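Local atomic coordinates of galactose-binding lectin (Enterobacter cloacae subsp. cloacae, PDB entry 6YF6), a protein that probably binds galactose or related sugars with calcium, this chain being its C-terminal domain, which holds a calcium ion and a fucoside. Residues K71-I75 with E98-A102. Numbering follows the deposited sequence.
Sequences KIARI and ELKQA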
ATOM      1  N   LYS A  71      -5.591   2.245   5.354  1.00 21.44           N
ATOM      2  CA  LYS A  71      -4.986   0.919   5.316  1.00 23.21           C
ATOM      3  C   LYS A  71      -4.780   0.457   6.752  1.00 21.96           C
ATOM      4  O   LYS A  71      -4.064   1.106   7.521  1.00 21.95           O
ATOM      5  CB  LYS A  71      -3.672   0.941   4.544  1.00 28.04           C
ATOM      6  CG  LYS A  71      -3.857   1.235   3.059  1.00 37.44           C
ATOM      7  CD  LYS A  71      -2.587   0.965   2.267  1.00 51.98           C
ATOM      8  CE  LYS A  71      -2.743   1.376   0.807  1.00 64.87           C
ATOM      9  NZ  LYS A  71      -1.428   1.519   0.118  1.00 74.64           N
ATOM     10  N   ILE A  72      -5.405  -0.662   7.108  1.00 23.15           N
ATOM     11  CA  ILE A  72      -5.557  -1.056   8.501  1.00 23.20           C
ATOM     12  C   ILE A  72      -5.459  -2.569   8.610  1.00 23.25           C
ATOM     13  O   ILE A  72      -5.826  -3.300   7.686  1.00 21.46           O
ATOM     14  CB  ILE A  72      -6.902  -0.542   9.060  1.00 22.09           C
ATOM     15  CG1 ILE A  72      -7.021  -0.836  10.551  1.00 24.51           C
ATOM     16  CG2 ILE A  72      -8.080  -1.160   8.303  1.00 20.51           C
ATOM     17  CD1 ILE A  72      -8.098  -0.016  11.217  1.00 26.60           C
ATOM     18  N   ALA A  73      -4.958  -3.037   9.754  1.00 24.65           N
ATOM     19  CA  ALA A  73      -4.801  -4.465   9.985  1.00 23.17           C
ATOM     20  C   ALA A  73      -4.939  -4.778  11.466  1.00 21.94           C
ATOM     21  O   ALA A  73      -4.462  -4.023  12.318  1.00 23.10           O
ATOM     22  CB  ALA A  73      -3.441  -4.975   9.489  1.00 21.99           C
ATOM     23  N   ARG A  74      -5.584  -5.899  11.762  1.00 21.90           N
ATOM     24  CA  ARG A  74      -5.523  -6.440  13.107  1.00 21.47           C
ATOM     25  C   ARG A  74      -4.126  -6.990  13.368  1.00 22.91           C
ATOM     26  O   ARG A  74      -3.429  -7.437  12.453  1.00 25.91           O
ATOM     27  CB  ARG A  74      -6.560  -7.542  13.299  1.00 21.72           C
ATOM     28  CG  ARG A  74      -6.692  -7.985  14.750  1.00 22.35           C
ATOM     29  CD  ARG A  74      -7.551  -9.220  14.875  1.00 24.71           C
ATOM     30  NE  ARG A  74      -7.974  -9.436  16.253  1.00 28.28           N
ATOM     31  CZ  ARG A  74      -8.773 -10.422  16.645  1.00 31.13           C
ATOM     32  NH1 ARG A  74      -9.241 -11.293  15.760  1.00 31.65           N
ATOM     33  NH2 ARG A  74      -9.099 -10.538  17.925  1.00 33.25           N
ATOM     34  N   ILE A  75      -3.709  -6.942  14.632  1.00 23.34           N
ATOM     35  CA  ILE A  75      -2.481  -7.594  15.060  1.00 25.87           C
ATOM     36  C   ILE A  75      -2.801  -8.517  16.226  1.00 26.41           C
ATOM     37  O   ILE A  75      -3.832  -8.388  16.890  1.00 27.86           O
ATOM     38  CB  ILE A  75      -1.379  -6.587  15.448  1.00 27.57           C
ATOM     39  CG1 ILE A  75      -1.860  -5.653  16.560  1.00 30.06           C
ATOM     40  CG2 ILE A  75      -0.951  -5.796  14.221  1.00 26.15           C
ATOM     41  CD1 ILE A  75      -0.729  -4.980  17.323  1.00 33.68           C
ATOM     42  N   GLU A  98     -15.090  -5.065  10.856  1.00 29.14           N
ATOM     43  CA  GLU A  98     -14.456  -5.927  11.844  1.00 30.12           C
ATOM     44  C   GLU A  98     -13.132  -6.447  11.301  1.00 31.40           C
ATOM     45  O   GLU A  98     -13.082  -7.036  10.218  1.00 31.38           O
ATOM     46  CB  GLU A  98     -15.375  -7.095  12.202  1.00 32.50           C
ATOM     47  CG  GLU A  98     -14.887  -7.923  13.376  1.00 32.60           C
ATOM     48  CD  GLU A  98     -15.837  -9.047  13.725  1.00 38.02           C
ATOM     49  OE1 GLU A  98     -17.012  -8.989  13.301  1.00 41.20           O
ATOM     50  OE2 GLU A  98     -15.411  -9.991  14.421  1.00 40.11           O
ATOM     51  N   LEU A  99     -12.060  -6.222  12.055  1.00 32.19           N
ATOM     52  CA  LEU A  99     -10.731  -6.695  11.682  1.00 33.20           C
ATOM     53  C   LEU A  99     -10.512  -8.072  12.289  1.00 35.52           C
ATOM     54  O   LEU A  99     -10.638  -8.243  13.509  1.00 38.87           O
ATOM     55  CB  LEU A  99      -9.663  -5.720  12.163  1.00 29.93           C
ATOM     56  CG  LEU A  99      -9.864  -4.261  11.752  1.00 27.87           C
ATOM     57  CD1 LEU A  99      -8.770  -3.390  12.351  1.00 28.36           C
ATOM     58  CD2 LEU A  99      -9.899  -4.124  10.238  1.00 25.54           C
ATOM     59  N   LYS A 100     -10.176  -9.062  11.468  1.00 33.99           N
ATOM     60  CA  LYS A 100     -10.152 -10.440  11.944  1.00 33.58           C
ATOM     61  C   LYS A 100      -8.773 -11.097  11.821  1.00 31.12           C
ATOM     62  O   LYS A 100      -8.199 -11.427  12.844  1.00 31.37           O
ATOM     63  CB  LYS A 100     -11.261 -11.230  11.250  1.00 40.07           C
ATOM     64  CG  LYS A 100     -12.589 -10.485  11.183  1.00 46.75           C
ATOM     65  CD  LYS A 100     -13.518 -11.076  10.137  1.00 57.54           C
ATOM     66  CE  LYS A 100     -14.720 -11.757  10.775  1.00 66.28           C
ATOM     67  NZ  LYS A 100     -15.897 -11.754   9.864  1.00 72.21           N
ATOM     68  N   GLN A 101      -8.221 -11.249  10.625  1.00 30.47           N
ATOM     69  CA  GLN A 101      -6.943 -11.966  10.518  1.00 33.04           C
ATOM     70  C   GLN A 101      -5.773 -11.046  10.855  1.00 27.78           C
ATOM     71  O   GLN A 101      -5.655  -9.951  10.298  1.00 25.66           O
ATOM     72  CB  GLN A 101      -6.776 -12.539   9.111  1.00 45.88           C
ATOM     73  CG  GLN A 101      -5.542 -13.410   8.944  1.00 62.83           C
ATOM     74  CD  GLN A 101      -5.717 -14.481   7.885  1.00 83.20           C
ATOM     75  OE1 GLN A 101      -4.979 -14.522   6.901  1.00 90.50           O
ATOM     76  NE2 GLN A 101      -6.694 -15.361   8.085  1.00 91.55           N
ATOM     77  N   ALA A 102      -4.910 -11.491  11.768  1.00 27.38           N
ATOM     78  CA  ALA A 102      -3.766 -10.682  12.165  1.00 28.17           C
ATOM     79  C   ALA A 102      -2.852 -10.442  10.969  1.00 27.83           C
ATOM     80  O   ALA A 102      -2.549 -11.366  10.208  1.00 29.36           O
ATOM     81  CB  ALA A 102      -2.997 -11.368  13.294  1.00 30.87           C
TER
HETATM   82  O   HOH W   1      -6.537  -7.458   9.464  1.00 22.80           O
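The backbone carbonyl O of Lys100 accepts a nearly straight hydrogen bond from NH1 of Arg74, 3.1 Å long with 167° at the hydrogen. The donor lies in the carbonyl plane, on a lone pair, and the oxygen lies close to the guanidinium plane, so the arginine meets the loop edge-on. Its side chain reaches this carbonyl by running extended, CG anti to the backbone N (chi1 -171°). On the way it passes alongside the loop: its CB packs on CB of Leu99 at 3.8 Å, and its CD lies 3.5 Å from O of Leu99, a buried carbonyl for which the model offers no hydrogen-bonding partner. The far nitrogen, NH2, has a weak hydrogen bond to the backbone O of Tyr79.

A water joins the two backbones, accepting from N of Arg74 at 2.9 Å and donating to O of Gln101 at 2.8 Å. Farther along, CA of Ala102 approaches O of Arg74 at 3.3 Å in a CA-H...O contact.

Next to this polar part, Leu99 and Ile72 cross at about a right angle. CD1 of Leu99 rests 3.6 Å from CG1 of Ile72.

Residues 99-102 follow strand 91-98 and lead toward strand 106-113, where Val106 is hydrogen-bonded to the backbone of Ile72. The contact thus fastens a connection between the two antiparallel sheets of a beta-sandwich to the part of strand 65-74 around Arg74; the next residue, Ile75, packs on the calcium ligand Asp134 at the sugar-binding end, an arrangement consistent with a PA-IL-like lectin domain.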